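Local coordinates for hemoglobin-like protein (Methylacidiphilum infernorum, PDB 4NK1) that binds heme b as a group II truncated hemoglobin and probably binds or carries oxygen, at residues E46-S51 with F158-E163. Residues are numbered along the deposited sequence; the frame is centred on the assembly and turned at random.
Sequences EVKFPS and FWQWIE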
loop_
_atom_site.group_PDB
_atom_site.type_symbol
_atom_site.label_atom_id
_atom_site.label_comp_id
_atom_site.label_asym_id
_atom_site.label_seq_id
_atom_site.Cartn_x
_atom_site.Cartn_y
_atom_site.Cartn_z
ATOM N N GLU B 46 -11.684 9.304 10.241
ATOM C CA GLU B 46 -11.837 9.080 11.673
ATOM C C GLU B 46 -12.733 7.866 11.892
ATOM O O GLU B 46 -13.680 7.638 11.136
ATOM C CB GLU B 46 -12.392 10.310 12.395
ATOM C CG GLU B 46 -13.811 10.700 12.027
ATOM C CD GLU B 46 -14.418 11.687 13.033
ATOM O OE1 GLU B 46 -15.666 11.777 13.108
ATOM O OE2 GLU B 46 -13.647 12.376 13.745
ATOM N N VAL B 47 -12.399 7.052 12.883
ATOM C CA VAL B 47 -13.259 5.934 13.207
ATOM C C VAL B 47 -13.870 6.078 14.604
ATOM O O VAL B 47 -13.161 6.330 15.589
ATOM C CB VAL B 47 -12.585 4.550 12.958
ATOM C CG1 VAL B 47 -11.196 4.700 12.345
ATOM C CG2 VAL B 47 -12.556 3.701 14.209
ATOM N N LYS B 48 -15.198 5.979 14.659
ATOM C CA LYS B 48 -15.915 5.937 15.931
ATOM C C LYS B 48 -16.065 4.500 16.377
ATOM O O LYS B 48 -16.770 3.709 15.734
ATOM C CB LYS B 48 -17.315 6.531 15.794
ATOM C CG LYS B 48 -17.380 7.986 15.387
ATOM C CD LYS B 48 -18.650 8.592 15.976
ATOM C CE LYS B 48 -19.073 9.873 15.269
ATOM N NZ LYS B 48 -20.287 10.466 15.916
ATOM N N PHE B 49 -15.406 4.145 17.469
ATOM C CA PHE B 49 -15.650 2.853 18.072
ATOM C C PHE B 49 -17.048 2.864 18.684
ATOM O O PHE B 49 -17.522 3.917 19.118
ATOM C CB PHE B 49 -14.573 2.551 19.107
ATOM C CG PHE B 49 -13.314 2.000 18.507
ATOM C CD1 PHE B 49 -12.528 2.779 17.667
ATOM C CD2 PHE B 49 -12.918 0.694 18.773
ATOM C CE1 PHE B 49 -11.357 2.269 17.103
ATOM C CE2 PHE B 49 -11.756 0.179 18.215
ATOM C CZ PHE B 49 -10.975 0.967 17.380
ATOM N N PRO B 50 -17.722 1.698 18.699
ATOM C CA PRO B 50 -19.112 1.616 19.178
ATOM C C PRO B 50 -19.205 1.946 20.670
ATOM O O PRO B 50 -18.269 1.645 21.413
ATOM C CB PRO B 50 -19.473 0.133 18.964
ATOM C CG PRO B 50 -18.408 -0.419 18.031
ATOM C CD PRO B 50 -17.177 0.373 18.343
ATOM N N SER B 51 -20.300 2.552 21.117
ATOM C CA SER B 51 -20.491 2.725 22.555
ATOM C C SER B 51 -20.872 1.377 23.159
ATOM O O SER B 51 -21.138 0.405 22.425
ATOM C CB SER B 51 -21.572 3.758 22.849
ATOM O OG SER B 51 -22.865 3.253 22.556
ATOM N N PHE B 158 -22.607 -0.140 14.767
ATOM C CA PHE B 158 -21.648 -1.198 14.496
ATOM C C PHE B 158 -21.066 -1.056 13.097
ATOM O O PHE B 158 -19.853 -1.154 12.915
ATOM C CB PHE B 158 -22.272 -2.575 14.649
ATOM C CG PHE B 158 -21.291 -3.689 14.473
ATOM C CD1 PHE B 158 -20.571 -4.174 15.559
ATOM C CD2 PHE B 158 -21.069 -4.249 13.220
ATOM C CE1 PHE B 158 -19.648 -5.210 15.397
ATOM C CE2 PHE B 158 -20.146 -5.273 13.051
ATOM C CZ PHE B 158 -19.440 -5.753 14.144
ATOM N N TRP B 159 -21.930 -0.839 12.109
ATOM C CA TRP B 159 -21.482 -0.726 10.731
ATOM C C TRP B 159 -20.462 0.395 10.514
ATOM O O TRP B 159 -19.430 0.194 9.867
ATOM C CB TRP B 159 -22.659 -0.497 9.789
ATOM C CG TRP B 159 -22.189 -0.399 8.365
ATOM C CD1 TRP B 159 -22.010 0.738 7.626
ATOM C CD2 TRP B 159 -21.788 -1.491 7.530
ATOM N NE1 TRP B 159 -21.542 0.412 6.365
ATOM C CE2 TRP B 159 -21.393 -0.949 6.287
ATOM C CE3 TRP B 159 -21.740 -2.879 7.708
ATOM C CZ2 TRP B 159 -20.950 -1.751 5.228
ATOM C CZ3 TRP B 159 -21.297 -3.674 6.657
ATOM C CH2 TRP B 159 -20.909 -3.107 5.433
ATOM N N GLN B 160 -20.763 1.581 11.027
ATOM C CA GLN B 160 -19.902 2.728 10.782
ATOM C C GLN B 160 -18.517 2.515 11.372
ATOM O O GLN B 160 -17.537 3.043 10.850
ATOM C CB GLN B 160 -20.522 4.012 11.318
ATOM C CG GLN B 160 -20.326 4.235 12.796
ATOM C CD GLN B 160 -21.176 5.377 13.285
ATOM O OE1 GLN B 160 -21.865 6.031 12.491
ATOM N NE2 GLN B 160 -21.139 5.632 14.590
ATOM N N TRP B 161 -18.439 1.726 12.441
ATOM C CA TRP B 161 -17.158 1.366 13.025
ATOM C C TRP B 161 -16.358 0.506 12.054
ATOM O O TRP B 161 -15.267 0.903 11.622
ATOM C CB TRP B 161 -17.358 0.635 14.352
ATOM C CG TRP B 161 -16.097 0.045 14.917
ATOM C CD1 TRP B 161 -14.906 0.682 15.101
ATOM C CD2 TRP B 161 -15.914 -1.297 15.397
ATOM N NE1 TRP B 161 -13.988 -0.179 15.656
ATOM C CE2 TRP B 161 -14.577 -1.398 15.843
ATOM C CE3 TRP B 161 -16.750 -2.416 15.484
ATOM C CZ2 TRP B 161 -14.056 -2.586 16.379
ATOM C CZ3 TRP B 161 -16.230 -3.599 16.018
ATOM C CH2 TRP B 161 -14.891 -3.673 16.453
ATOM N N ILE B 162 -16.881 -0.665 11.691
ATOM C CA ILE B 162 -16.089 -1.530 10.814
ATOM C C ILE B 162 -15.826 -0.921 9.432
ATOM O O ILE B 162 -14.767 -1.152 8.849
ATOM C CB ILE B 162 -16.648 -2.969 10.678
ATOM C CG1 ILE B 162 -18.023 -2.968 10.006
ATOM C CG2 ILE B 162 -16.659 -3.672 12.034
ATOM C CD1 ILE B 162 -18.590 -4.372 9.780
ATOM N N GLU B 163 -16.771 -0.140 8.918
ATOM C CA GLU B 163 -16.635 0.440 7.579
ATOM C C GLU B 163 -15.413 1.324 7.518
ATOM O O GLU B 163 -14.631 1.249 6.569
ATOM C CB GLU B 163 -17.872 1.268 7.231
ATOM C CG GLU B 163 -17.920 1.786 5.805
ATOM C CD GLU B 163 -17.177 3.106 5.622
ATOM O OE1 GLU B 163 -16.964 3.827 6.624
ATOM O OE2 GLU B 163 -16.815 3.428 4.469
HETATM O O HOH W 1 -16.240 5.421 12.036
#
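Trp161 of helix 155-165 meets the chain of residues 47-50 with one indole face, its pyrrole corner and one edge, a compact example of a single large aromatic fastening an extended segment to a helix. Pro50 lies over the face: its CD sits 3.7 Å from the centroid of the five-membered ring and 17° off the normal, a CH-pi contact, while CG reaches on to CE3 of Trp161. At the pyrrole corner, NE1 of Trp161 stands 3.3 Å above the plane of the Phe49 ring, over its centre; the two ring planes are oblique, at 48°. Val47 CG2 closes the edge, near the indole plane, 3.9 Å from Trp161 CD1, and the backbone O of Lys48 presses to 3.4 Å from Trp161 CB. With CG anti to the backbone N (chi1 171°), Trp161 lays its indole alongside residues 47-50. Phe100 and Met104 of helix 87-104 and the ring of Phe165 pack around it too. An alanine here would probably leave Pro50 and Phe49 facing a gap and remove a wall beside the heme.

The other flank is looser. Lys48, exposed, and Gln160 merely brush, Lys48 CB lying 4.1 Å from Gln160 NE2, and the firmer link is a water that accepts from Lys48 N (2.9 Å) and donates to Gln160 O (3.0 Å). Val47 and Lys48 also extend an antiparallel ladder into the second subunit. With the nearest atoms of Trp161 and the heme about 4 Å apart, the arrangement joins the strand and loop before helix 52-58 to the heme-pocket wall of a truncated globin fold.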